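PDB 1YW4: succinylglutamate desuccinylase from Chromobacterium violaceum, which probably hydrolyses N-succinylglutamate to succinate and glutamate with the help of one zinc ion per subunit, the last step of arginine breakdown by the AST pathway. Local coordinates for residues H56-A61 / G216-F221; S6-A11 / V86-L91; P62-D67 / G222-S227; L50-V55 / K143-L148. One frame throughout, in Å; residues are numbered along the deposited sequence.

Contact 1. Residues H56-A61 / G216-F221. With ZN (zinc ion), chain C.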
loop_
_atom_site.group_PDB
_atom_site.type_symbol
_atom_site.label_atom_id
_atom_site.label_comp_id
_atom_site.label_asym_id
_atom_site.label_seq_id
_atom_site.Cartn_x
_atom_site.Cartn_y
_atom_site.Cartn_z
ATOM N N HIS A 56 -12.879 26.489 9.927
ATOM C CA HIS A 56 -13.053 27.276 8.712
ATOM C C HIS A 56 -14.445 27.891 8.913
ATOM O O HIS A 56 -15.435 27.177 9.079
ATOM C CB HIS A 56 -12.975 26.369 7.476
ATOM C CG HIS A 56 -11.588 25.878 7.199
ATOM N ND1 HIS A 56 -11.318 24.584 6.812
ATOM C CD2 HIS A 56 -10.389 26.493 7.319
ATOM C CE1 HIS A 56 -10.011 24.420 6.714
ATOM N NE2 HIS A 56 -9.424 25.564 7.018
ATOM N N GLY A 57 -14.499 29.220 8.958
ATOM C CA GLY A 57 -15.747 29.929 9.205
ATOM C C GLY A 57 -16.906 29.785 8.240
ATOM O O GLY A 57 -18.042 30.105 8.599
ATOM N N ASN A 58 -16.642 29.304 7.030
ATOM C CA ASN A 58 -17.694 29.147 6.025
ATOM C C ASN A 58 -18.310 27.748 6.021
ATOM O O ASN A 58 -19.236 27.487 5.260
ATOM C CB ASN A 58 -17.130 29.463 4.632
ATOM C CG ASN A 58 -16.020 28.513 4.231
ATOM O OD1 ASN A 58 -15.107 28.256 5.007
ATOM N ND2 ASN A 58 -16.092 27.991 3.010
ATOM N N GLU A 59 -17.805 26.852 6.868
ATOM C CA GLU A 59 -18.327 25.477 6.933
ATOM C C GLU A 59 -19.263 25.416 8.140
ATOM O O GLU A 59 -18.920 24.884 9.193
ATOM C CB GLU A 59 -17.151 24.502 7.060
ATOM C CG GLU A 59 -15.982 24.945 6.174
ATOM C CD GLU A 59 -14.800 23.999 6.153
ATOM O OE1 GLU A 59 -14.681 23.154 7.067
ATOM O OE2 GLU A 59 -13.974 24.122 5.213
ATOM N N THR A 60 -20.466 25.950 7.945
ATOM C CA THR A 60 -21.460 26.078 9.003
ATOM C C THR A 60 -22.338 24.884 9.364
ATOM O O THR A 60 -22.849 24.825 10.473
ATOM C CB THR A 60 -22.375 27.279 8.715
ATOM O OG1 THR A 60 -23.276 26.963 7.643
ATOM C CG2 THR A 60 -21.538 28.479 8.318
ATOM N N ALA A 61 -22.519 23.939 8.449
ATOM C CA ALA A 61 -23.355 22.784 8.747
ATOM C C ALA A 61 -22.973 22.143 10.090
ATOM O O ALA A 61 -23.815 22.014 10.983
ATOM C CB ALA A 61 -23.269 21.746 7.613
ATOM N N GLY A 216 -19.700 16.989 4.268
ATOM C CA GLY A 216 -20.510 17.394 3.133
ATOM C C GLY A 216 -20.208 18.740 2.485
ATOM O O GLY A 216 -19.074 19.233 2.504
ATOM N N LYS A 217 -21.248 19.344 1.920
ATOM C CA LYS A 217 -21.134 20.622 1.215
ATOM C C LYS A 217 -21.125 21.851 2.115
ATOM O O LYS A 217 -21.908 21.943 3.060
ATOM C CB LYS A 217 -22.284 20.746 0.206
ATOM C CG LYS A 217 -22.457 19.528 -0.705
ATOM C CD LYS A 217 -23.767 19.587 -1.476
ATOM C CE LYS A 217 -23.981 18.346 -2.344
ATOM N NZ LYS A 217 -25.256 18.434 -3.126
ATOM N N ALA A 218 -20.247 22.799 1.802
ATOM C CA ALA A 218 -20.158 24.034 2.572
ATOM C C ALA A 218 -21.311 24.953 2.171
ATOM O O ALA A 218 -21.614 25.108 0.987
ATOM C CB ALA A 218 -18.824 24.726 2.323
ATOM N N ARG A 219 -21.949 25.552 3.171
ATOM C CA ARG A 219 -23.078 26.446 2.956
ATOM C C ARG A 219 -23.157 27.421 4.122
ATOM O O ARG A 219 -22.724 27.109 5.229
ATOM C CB ARG A 219 -24.391 25.647 2.888
ATOM C CG ARG A 219 -24.600 24.824 1.622
ATOM C CD ARG A 219 -25.224 25.670 0.521
ATOM N NE ARG A 219 -25.606 24.874 -0.641
ATOM C CZ ARG A 219 -24.751 24.213 -1.413
ATOM N NH1 ARG A 219 -25.198 23.518 -2.446
ATOM N NH2 ARG A 219 -23.451 24.254 -1.162
ATOM N N PRO A 220 -23.700 28.621 3.883
ATOM C CA PRO A 220 -23.817 29.614 4.956
ATOM C C PRO A 220 -24.938 29.213 5.916
ATOM O O PRO A 220 -25.733 28.321 5.608
ATOM C CB PRO A 220 -24.126 30.897 4.194
ATOM C CG PRO A 220 -24.978 30.387 3.072
ATOM C CD PRO A 220 -24.242 29.144 2.615
ATOM N N PHE A 221 -24.988 29.856 7.080
ATOM C CA PHE A 221 -26.026 29.565 8.071
ATOM C C PHE A 221 -27.420 29.709 7.450
ATOM O O PHE A 221 -27.673 30.648 6.694
ATOM C CB PHE A 221 -25.919 30.523 9.268
ATOM C CG PHE A 221 -24.708 30.297 10.135
ATOM C CD1 PHE A 221 -24.588 29.146 10.906
ATOM C CD2 PHE A 221 -23.694 31.249 10.191
ATOM C CE1 PHE A 221 -23.467 28.944 11.727
ATOM C CE2 PHE A 221 -22.571 31.058 11.003
ATOM C CZ PHE A 221 -22.457 29.905 11.773
HETATM ZN ZN ZN C . -12.523 22.671 6.362
HETATM O O HOH W 1 -21.917 23.717 5.499
HETATM O O HOH W 2 -13.015 21.358 4.502
#

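Contact 2. Residues S6-A11 / V86-L91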
loop_
_atom_site.group_PDB
_atom_site.type_symbol
_atom_site.label_atom_id
_atom_site.label_comp_id
_atom_site.label_asym_id
_atom_site.label_seq_id
_atom_site.Cartn_x
_atom_site.Cartn_y
_atom_site.Cartn_z
ATOM N N SER A 6 -28.732 29.694 22.571
ATOM C CA SER A 6 -27.758 29.191 21.618
ATOM C C SER A 6 -26.338 29.426 22.128
ATOM O O SER A 6 -25.936 30.565 22.365
ATOM C CB SER A 6 -27.932 29.890 20.266
ATOM O OG SER A 6 -26.889 29.552 19.357
ATOM N N PHE A 7 -25.586 28.342 22.280
ATOM C CA PHE A 7 -24.209 28.424 22.735
ATOM C C PHE A 7 -23.412 29.186 21.679
ATOM O O PHE A 7 -22.580 30.032 22.002
ATOM C CB PHE A 7 -23.636 27.013 22.937
ATOM C CG PHE A 7 -24.124 26.333 24.203
ATOM C CD1 PHE A 7 -23.235 26.017 25.222
ATOM C CD2 PHE A 7 -25.476 26.035 24.382
ATOM C CE1 PHE A 7 -23.670 25.415 26.406
ATOM C CE2 PHE A 7 -25.924 25.429 25.569
ATOM C CZ PHE A 7 -25.018 25.122 26.577
ATOM N N LEU A 8 -23.700 28.902 20.413
ATOM C CA LEU A 8 -23.011 29.546 19.307
ATOM C C LEU A 8 -23.171 31.062 19.321
ATOM O O LEU A 8 -22.187 31.802 19.230
ATOM C CB LEU A 8 -23.514 28.962 17.975
ATOM C CG LEU A 8 -22.979 29.520 16.639
ATOM C CD1 LEU A 8 -23.842 30.670 16.209
ATOM C CD2 LEU A 8 -21.504 29.936 16.749
ATOM N N GLN A 9 -24.410 31.526 19.452
ATOM C CA GLN A 9 -24.682 32.959 19.462
ATOM C C GLN A 9 -24.032 33.647 20.661
ATOM O O GLN A 9 -23.583 34.791 20.569
ATOM C CB GLN A 9 -26.190 33.216 19.470
ATOM C CG GLN A 9 -26.542 34.578 18.935
ATOM C CD GLN A 9 -25.972 34.786 17.541
ATOM O OE1 GLN A 9 -26.282 34.040 16.607
ATOM N NE2 GLN A 9 -25.121 35.793 17.399
ATOM N N HIS A 10 -23.996 32.955 21.793
ATOM C CA HIS A 10 -23.377 33.523 22.980
ATOM C C HIS A 10 -21.909 33.784 22.666
ATOM O O HIS A 10 -21.381 34.844 22.984
ATOM C CB HIS A 10 -23.476 32.560 24.161
ATOM C CG HIS A 10 -22.778 33.048 25.389
ATOM N ND1 HIS A 10 -23.303 34.025 26.210
ATOM C CD2 HIS A 10 -21.573 32.723 25.917
ATOM C CE1 HIS A 10 -22.453 34.278 27.189
ATOM N NE2 HIS A 10 -21.395 33.502 27.034
ATOM N N ALA A 11 -21.268 32.796 22.042
ATOM C CA ALA A 11 -19.859 32.867 21.660
ATOM C C ALA A 11 -19.599 33.993 20.661
ATOM O O ALA A 11 -18.601 34.707 20.762
ATOM C CB ALA A 11 -19.417 31.531 21.057
ATOM N N VAL A 86 -16.615 21.669 23.669
ATOM C CA VAL A 86 -17.012 22.149 22.353
ATOM C C VAL A 86 -16.202 23.398 22.023
ATOM O O VAL A 86 -16.062 24.303 22.858
ATOM C CB VAL A 86 -18.510 22.521 22.290
ATOM C CG1 VAL A 86 -18.832 23.151 20.941
ATOM C CG2 VAL A 86 -19.373 21.270 22.491
HETATM N N MSE A 87 -15.664 23.427 20.810
HETATM C CA MSE A 87 -14.889 24.563 20.350
HETATM C C MSE A 87 -15.392 25.144 19.034
HETATM O O MSE A 87 -15.432 24.454 18.019
HETATM C CB MSE A 87 -13.432 24.176 20.141
HETATM C CG MSE A 87 -12.664 23.840 21.376
HETATM SE SE MSE A 87 -10.847 23.420 20.928
HETATM C CE MSE A 87 -9.935 24.091 22.456
ATOM N N PHE A 88 -15.817 26.402 19.070
ATOM C CA PHE A 88 -16.220 27.113 17.863
ATOM C C PHE A 88 -14.853 27.752 17.597
ATOM O O PHE A 88 -14.525 28.805 18.140
ATOM C CB PHE A 88 -17.289 28.160 18.192
ATOM C CG PHE A 88 -18.605 27.563 18.621
ATOM C CD1 PHE A 88 -19.089 27.761 19.909
ATOM C CD2 PHE A 88 -19.327 26.748 17.751
ATOM C CE1 PHE A 88 -20.272 27.148 20.326
ATOM C CE2 PHE A 88 -20.516 26.126 18.158
ATOM C CZ PHE A 88 -20.987 26.327 19.444
ATOM N N ALA A 89 -14.063 27.070 16.774
ATOM C CA ALA A 89 -12.674 27.428 16.497
ATOM C C ALA A 89 -12.273 28.800 16.002
ATOM O O ALA A 89 -11.588 29.540 16.717
ATOM C CB ALA A 89 -12.051 26.362 15.611
ATOM N N ASN A 90 -12.656 29.141 14.784
ATOM C CA ASN A 90 -12.282 30.433 14.245
ATOM C C ASN A 90 -13.476 31.369 14.349
ATOM O O ASN A 90 -14.222 31.535 13.390
ATOM C CB ASN A 90 -11.846 30.279 12.784
ATOM C CG ASN A 90 -11.019 31.447 12.307
ATOM O OD1 ASN A 90 -11.172 32.562 12.801
ATOM N ND2 ASN A 90 -10.142 31.203 11.339
ATOM N N LEU A 91 -13.649 31.991 15.514
ATOM C CA LEU A 91 -14.787 32.885 15.742
ATOM C C LEU A 91 -14.933 34.033 14.757
ATOM O O LEU A 91 -16.027 34.279 14.240
ATOM C CB LEU A 91 -14.742 33.453 17.161
ATOM C CG LEU A 91 -15.129 32.501 18.296
ATOM C CD1 LEU A 91 -14.791 33.165 19.634
ATOM C CD2 LEU A 91 -16.615 32.163 18.218
#

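Contact 3. Residues P62-D67 / G222-S227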
loop_
_atom_site.group_PDB
_atom_site.type_symbol
_atom_site.label_atom_id
_atom_site.label_comp_id
_atom_site.label_asym_id
_atom_site.label_seq_id
_atom_site.Cartn_x
_atom_site.Cartn_y
_atom_site.Cartn_z
ATOM N N PRO A 62 -21.700 21.734 10.261
ATOM C CA PRO A 62 -21.327 21.120 11.543
ATOM C C PRO A 62 -21.579 22.036 12.741
ATOM O O PRO A 62 -21.902 21.572 13.839
ATOM C CB PRO A 62 -19.841 20.798 11.360
ATOM C CG PRO A 62 -19.717 20.580 9.872
ATOM C CD PRO A 62 -20.562 21.726 9.327
ATOM N N ILE A 63 -21.420 23.343 12.529
ATOM C CA ILE A 63 -21.636 24.336 13.584
ATOM C C ILE A 63 -23.084 24.285 14.098
ATOM O O ILE A 63 -23.321 24.245 15.311
ATOM C CB ILE A 63 -21.325 25.767 13.068
ATOM C CG1 ILE A 63 -19.879 25.849 12.564
ATOM C CG2 ILE A 63 -21.544 26.779 14.174
ATOM C CD1 ILE A 63 -19.527 27.210 11.939
ATOM N N GLU A 64 -24.048 24.272 13.176
ATOM C CA GLU A 64 -25.464 24.217 13.549
ATOM C C GLU A 64 -25.795 22.898 14.246
ATOM O O GLU A 64 -26.573 22.884 15.194
ATOM C CB GLU A 64 -26.366 24.379 12.314
ATOM C CG GLU A 64 -26.085 25.632 11.486
ATOM C CD GLU A 64 -27.042 25.815 10.308
ATOM O OE1 GLU A 64 -27.280 24.838 9.568
ATOM O OE2 GLU A 64 -27.545 26.945 10.110
ATOM N N VAL A 65 -25.203 21.796 13.781
ATOM C CA VAL A 65 -25.454 20.486 14.383
ATOM C C VAL A 65 -24.927 20.434 15.817
ATOM O O VAL A 65 -25.581 19.898 16.715
ATOM C CB VAL A 65 -24.799 19.349 13.571
ATOM C CG1 VAL A 65 -24.908 18.020 14.339
ATOM C CG2 VAL A 65 -25.487 19.220 12.218
ATOM N N VAL A 66 -23.741 20.994 16.033
ATOM C CA VAL A 66 -23.175 21.014 17.373
ATOM C C VAL A 66 -24.028 21.910 18.263
ATOM O O VAL A 66 -24.444 21.505 19.347
ATOM C CB VAL A 66 -21.725 21.547 17.370
ATOM C CG1 VAL A 66 -21.250 21.790 18.803
ATOM C CG2 VAL A 66 -20.811 20.540 16.686
ATOM N N ASP A 67 -24.299 23.122 17.797
ATOM C CA ASP A 67 -25.094 24.062 18.574
ATOM C C ASP A 67 -26.465 23.485 18.954
ATOM O O ASP A 67 -26.952 23.718 20.061
ATOM C CB ASP A 67 -25.260 25.375 17.805
ATOM C CG ASP A 67 -25.792 26.494 18.674
ATOM O OD1 ASP A 67 -25.202 26.747 19.753
ATOM O OD2 ASP A 67 -26.793 27.124 18.281
ATOM N N GLY A 222 -28.314 28.774 7.767
ATOM C CA GLY A 222 -29.672 28.831 7.252
ATOM C C GLY A 222 -29.883 28.149 5.915
ATOM O O GLY A 222 -31.013 28.034 5.438
ATOM N N GLN A 223 -28.796 27.690 5.310
ATOM C CA GLN A 223 -28.880 27.026 4.024
ATOM C C GLN A 223 -28.359 25.599 4.073
ATOM O O GLN A 223 -28.060 25.011 3.039
ATOM C CB GLN A 223 -28.122 27.832 2.970
ATOM C CG GLN A 223 -28.867 29.083 2.500
ATOM C CD GLN A 223 -28.102 29.823 1.435
ATOM O OE1 GLN A 223 -27.537 29.206 0.536
ATOM N NE2 GLN A 223 -28.073 31.149 1.525
ATOM N N ASN A 224 -28.256 25.043 5.277
ATOM C CA ASN A 224 -27.785 23.674 5.445
ATOM C C ASN A 224 -28.956 22.717 5.620
ATOM O O ASN A 224 -29.828 22.931 6.461
ATOM C CB ASN A 224 -26.866 23.553 6.674
ATOM C CG ASN A 224 -25.593 24.363 6.539
ATOM O OD1 ASN A 224 -24.785 24.122 5.647
ATOM N ND2 ASN A 224 -25.409 25.329 7.432
ATOM N N ASP A 225 -28.972 21.657 4.821
ATOM C CA ASP A 225 -30.021 20.652 4.915
ATOM C C ASP A 225 -29.590 19.720 6.054
ATOM O O ASP A 225 -28.944 18.699 5.821
ATOM C CB ASP A 225 -30.114 19.881 3.590
ATOM C CG ASP A 225 -31.406 19.093 3.456
ATOM O OD1 ASP A 225 -31.650 18.192 4.282
ATOM O OD2 ASP A 225 -32.183 19.379 2.519
ATOM N N LEU A 226 -29.932 20.084 7.289
ATOM C CA LEU A 226 -29.545 19.286 8.449
ATOM C C LEU A 226 -29.949 17.819 8.349
ATOM O O LEU A 226 -29.536 16.999 9.171
ATOM C CB LEU A 226 -30.112 19.897 9.736
ATOM C CG LEU A 226 -29.569 21.293 10.085
ATOM C CD1 LEU A 226 -30.097 21.742 11.448
ATOM C CD2 LEU A 226 -28.045 21.254 10.096
ATOM N N SER A 227 -30.743 17.491 7.336
ATOM C CA SER A 227 -31.180 16.117 7.125
ATOM C C SER A 227 -30.020 15.319 6.542
ATOM O O SER A 227 -29.854 14.135 6.833
ATOM C CB SER A 227 -32.372 16.080 6.163
ATOM O OG SER A 227 -32.880 14.766 6.030
HETATM O O HOH W 3 -29.065 25.551 8.070
#

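Contact 4. Residues L50-V55 / K143-L148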
loop_
_atom_site.group_PDB
_atom_site.type_symbol
_atom_site.label_atom_id
_atom_site.label_comp_id
_atom_site.label_asym_id
_atom_site.label_seq_id
_atom_site.Cartn_x
_atom_site.Cartn_y
_atom_site.Cartn_z
ATOM N N LEU A 50 -13.979 15.720 22.414
ATOM C CA LEU A 50 -13.664 17.065 21.941
ATOM C C LEU A 50 -14.291 17.231 20.563
ATOM O O LEU A 50 -13.964 16.489 19.639
ATOM C CB LEU A 50 -12.148 17.265 21.829
ATOM C CG LEU A 50 -11.699 18.564 21.140
ATOM C CD1 LEU A 50 -12.305 19.750 21.866
ATOM C CD2 LEU A 50 -10.172 18.669 21.129
ATOM N N LEU A 51 -15.216 18.174 20.433
ATOM C CA LEU A 51 -15.836 18.443 19.144
ATOM C C LEU A 51 -15.445 19.864 18.747
ATOM O O LEU A 51 -15.759 20.830 19.446
ATOM C CB LEU A 51 -17.360 18.357 19.224
ATOM C CG LEU A 51 -18.013 17.056 19.731
ATOM C CD1 LEU A 51 -19.535 17.219 19.676
ATOM C CD2 LEU A 51 -17.573 15.871 18.887
ATOM N N SER A 52 -14.742 19.989 17.636
ATOM C CA SER A 52 -14.364 21.308 17.178
ATOM C C SER A 52 -15.038 21.526 15.828
ATOM O O SER A 52 -15.155 20.602 15.020
ATOM C CB SER A 52 -12.839 21.430 17.077
ATOM O OG SER A 52 -12.283 20.435 16.239
ATOM N N CYS A 53 -15.529 22.741 15.611
ATOM C CA CYS A 53 -16.194 23.081 14.360
ATOM C C CYS A 53 -15.879 24.527 14.043
ATOM O O CYS A 53 -15.420 25.264 14.911
ATOM C CB CYS A 53 -17.709 22.895 14.486
ATOM S SG CYS A 53 -18.485 23.829 15.817
ATOM N N GLY A 54 -16.105 24.941 12.802
ATOM C CA GLY A 54 -15.814 26.318 12.470
ATOM C C GLY A 54 -14.327 26.633 12.428
ATOM O O GLY A 54 -13.948 27.786 12.610
ATOM N N VAL A 55 -13.477 25.623 12.242
ATOM C CA VAL A 55 -12.045 25.886 12.110
ATOM C C VAL A 55 -11.990 26.788 10.874
ATOM O O VAL A 55 -11.180 27.719 10.790
ATOM C CB VAL A 55 -11.243 24.580 11.868
ATOM C CG1 VAL A 55 -9.869 24.899 11.283
ATOM C CG2 VAL A 55 -11.063 23.837 13.198
ATOM N N LYS A 143 -10.277 9.101 24.900
ATOM C CA LYS A 143 -10.006 10.467 24.459
ATOM C C LYS A 143 -10.374 10.545 22.972
ATOM O O LYS A 143 -9.656 10.027 22.115
ATOM C CB LYS A 143 -8.531 10.804 24.681
ATOM C CG LYS A 143 -8.163 10.923 26.158
ATOM C CD LYS A 143 -6.687 11.207 26.365
ATOM C CE LYS A 143 -5.831 10.056 25.888
ATOM N NZ LYS A 143 -6.156 8.797 26.620
ATOM N N LEU A 144 -11.500 11.192 22.680
ATOM C CA LEU A 144 -12.000 11.294 21.314
ATOM C C LEU A 144 -12.141 12.725 20.804
ATOM O O LEU A 144 -12.724 13.577 21.468
ATOM C CB LEU A 144 -13.359 10.595 21.225
ATOM C CG LEU A 144 -13.426 9.142 21.706
ATOM C CD1 LEU A 144 -14.884 8.688 21.752
ATOM C CD2 LEU A 144 -12.618 8.257 20.783
ATOM N N HIS A 145 -11.619 12.962 19.607
ATOM C CA HIS A 145 -11.665 14.272 18.980
ATOM C C HIS A 145 -12.144 14.207 17.533
ATOM O O HIS A 145 -11.529 13.547 16.701
ATOM C CB HIS A 145 -10.280 14.916 19.016
ATOM C CG HIS A 145 -10.210 16.229 18.302
ATOM N ND1 HIS A 145 -11.314 17.032 18.108
ATOM C CD2 HIS A 145 -9.162 16.897 17.767
ATOM C CE1 HIS A 145 -10.946 18.139 17.488
ATOM N NE2 HIS A 145 -9.646 18.081 17.270
ATOM N N TYR A 146 -13.247 14.884 17.244
ATOM C CA TYR A 146 -13.770 14.915 15.891
ATOM C C TYR A 146 -13.783 16.374 15.483
ATOM O O TYR A 146 -14.478 17.206 16.076
ATOM C CB TYR A 146 -15.183 14.335 15.832
ATOM C CG TYR A 146 -15.258 12.928 16.379
ATOM C CD1 TYR A 146 -14.658 11.860 15.707
ATOM C CD2 TYR A 146 -15.877 12.678 17.601
ATOM C CE1 TYR A 146 -14.670 10.571 16.246
ATOM C CE2 TYR A 146 -15.899 11.400 18.151
ATOM C CZ TYR A 146 -15.294 10.353 17.472
ATOM O OH TYR A 146 -15.302 9.093 18.026
ATOM N N ASP A 147 -12.944 16.681 14.503
ATOM C CA ASP A 147 -12.853 18.027 13.980
ATOM C C ASP A 147 -13.772 17.973 12.758
ATOM O O ASP A 147 -13.475 17.308 11.766
ATOM C CB ASP A 147 -11.405 18.346 13.605
ATOM C CG ASP A 147 -11.237 19.769 13.140
ATOM O OD1 ASP A 147 -12.026 20.627 13.610
ATOM O OD2 ASP A 147 -10.328 20.024 12.319
ATOM N N LEU A 148 -14.904 18.661 12.869
ATOM C CA LEU A 148 -15.949 18.685 11.847
ATOM C C LEU A 148 -15.796 19.748 10.758
ATOM O O LEU A 148 -15.708 20.931 11.053
ATOM C CB LEU A 148 -17.302 18.856 12.543
ATOM C CG LEU A 148 -17.464 18.043 13.833
ATOM C CD1 LEU A 148 -18.882 18.204 14.406
ATOM C CD2 LEU A 148 -17.187 16.576 13.524
HETATM O O HOH W 4 -17.550 23.242 10.963
HETATM O O HOH W 5 -13.660 22.551 12.197
#

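Contact 1. Residues H56-A61 / G216-F221
Thr60 meets Phe221 with its methyl and Arg219 with its hydroxyl, a worked example of one small side chain dividing its branches between an apolar and a polar partner. CG2 stands over the middle of the Phe221 ring, 3.7 Å from the ring centroid and only 5° off the normal, a CH-pi contact nearly perpendicular to the ring. CB lies over the same ring near its rim, 3.6 Å from Phe221 CE1. With chi1 at 74°, OG1 sits between the backbone N and the carbonyl carbon and donates to Arg219 O; the 2.5 Å between them is so short that the exact length is doubtful. Thr60 OG1 is also hydrogen-bonded to the amide of Asn224. Further along, Ala218 CB rests 4.1 Å from Asn58 O. Between the two backbones a water accepts from Ala61 N and Arg219 N, each 3.0 Å away, and lies 3.0 Å from Lys217 O. At the start of 56-61 a type I turn from His56 to Glu59 brings both side chains to the zinc ion, His56 through ND1 and Glu59 through both carboxylate oxygens. His149 and a water complete the site, and Asp104 accepts from His56 NE2. Histidine and glutamate spaced three apart, with a more distant histidine, form the HxxE...H zinc motif of the M14-like zinc hydrolases.

Contact 2. Residues S6-A11 / V86-L91
Phe88 and Leu91 are the residues of 86-91 that meet the helix 7-11, and both do so by purely apolar contacts. Earlier on the strand, Val86 does not touch the helix but covers one face of the Phe88 ring with CG1, offset toward the rim. Phe88 comes next, its side chain leaving the strand toward the helix. The opposite face of its ring takes Leu8, whose CD2 stands 4.1 Å from the ring centroid, 16° off the normal; CG anti to the backbone N (chi1 177°) sets the branch that carries this methyl. Closer to the helix backbone, Leu8 CA lies 3.8 Å from Phe88 CE1 over that same face. Ala11 CB approaches Phe88 CD1 at 4.0 Å, and Phe7 CB comes to 4.3 Å from Phe88 CE1. The chain then leaves the strand through Ala89 and Asn90, the latter capping the next helix, and Leu91 turns back so that its CD2 touches Ala11 CB at 4.0 Å. Ser6 caps the helix 7-11, OG accepting from Gln9 N at 3.2 Å. The axes of helix 7-11 and strand 86-88 pass 10.0 Å apart at 50°, a spacing that the Phe88 ring bridges. The short helix packs on the sheet face carrying Val86 and Phe88, beside helix 61-75, which touches Phe7 and Val86; helix 120-137 meets Met87 and Ala89 from the other face, its Arg124 reaching Leu91.

Contact 3. Residues P62-D67 / G222-S227
Glu64 reaches from its helix to Asn224 and Gly222, and its carboxylate makes the firm part of the contact. Its CG is anti to the carbonyl carbon (chi1 -54°) and the chain is extended beyond it, carrying the acid to the loop. There the two oxygens are used differently. Asn224 ND2 donates to Glu64 OE1 at 2.9 Å from above the carboxylate plane, the amide plane being turned 82° against it, while the acceptor lies close to the plane of the amide. Gly222 N donates to Glu64 OE2 at 3.1 Å on the syn side, 23° out of the plane. Asn224 ND2 has a second partner in Thr60 OG1, which ties the amide to the zinc-site loop as well. A water also joins the group, accepting from Asn224 N at 3.0 Å. In this zinc-carboxypeptidase-like catalytic domain, helix 61-75 begins just after the metal ligands His56 and Glu59, and the 222-227 loop comes after strand 209-215, which carries Glu214, the predicted active-site residue, near its end; the carboxylate therefore joins two connections that both issue from the catalytic side. The other half of the contact is looser and more exposed. After the inverse gamma turn centred on Asp225, Leu226 is exposed, and its CD2 makes a single apolar touch with Val65 CG2 at 3.9 Å as the two side chains run alongside in opposite senses. The same methyl lies 3.7 Å from Glu64 OE1, where apolar surface borders the carboxylate.

Contact 4. Residues L50-V55 / K143-L148
Strand 50-53 runs parallel to strand 143-148, their axes 4.8 Å apart at closest and 12° from parallel, in the parallel core of the zinc-carboxypeptidase-like alpha/beta catalytic domain. Backbone bonds alternate in the parallel pattern, Leu50 N to Leu144 O, Tyr146 N to Leu50 O, Ser52 N to Tyr146 O and Leu148 N to Ser52 O. Leu50 O takes a second donor, His145 ND1, at 3.1 Å from above the carbonyl plane, which helps to fix the rotation of the imidazole. Leu50 CD2 lies over the centre of that ring, 3.6 Å from its centroid, the two side chains lying side by side. Leu51 and Tyr146 point to the other face, where Leu51 CD2 meets the edge of the phenol ring 3.8 Å from Tyr146 CD2; the Tyr146 hydroxyl bonds Gln176. Just past the strand, Val55 CG2 packs 3.4 Å from Asp147 OD1, at about a right angle to that side chain, and a water links that oxygen to Val55 N and Leu148 O. Asp147 OD2 is hydrogen-bonded to His149 NE2, making Asp147 a second-shell residue of the zinc site. Its OD1 accepts from Ser52 OG at 2.6 Å, the hydroxyl lying above the carboxylate plane.

Contacts 2 and 4 are buried, contacts 1 and 3 lie at the surface, and the chemistry follows. Contact 4, nearest the centre of the chain, joins strands by backbone bonds, with buried polar side chains leading toward the metal; contact 2, on the neighbouring strand, is wholly apolar across its two segments. Contacts 1 and 3 join the same two parts of the chain in succession, 56-67 against 216-227, through hydroxyl, carboxylate and water, and they meet where Thr60 bonds Asn224. Helix 61-75 binds the set together: Asp67 of contact 3 accepts from Ser6 and Leu8 of contact 2, while Pro62 and Val66 pack on Leu148 of contact 4.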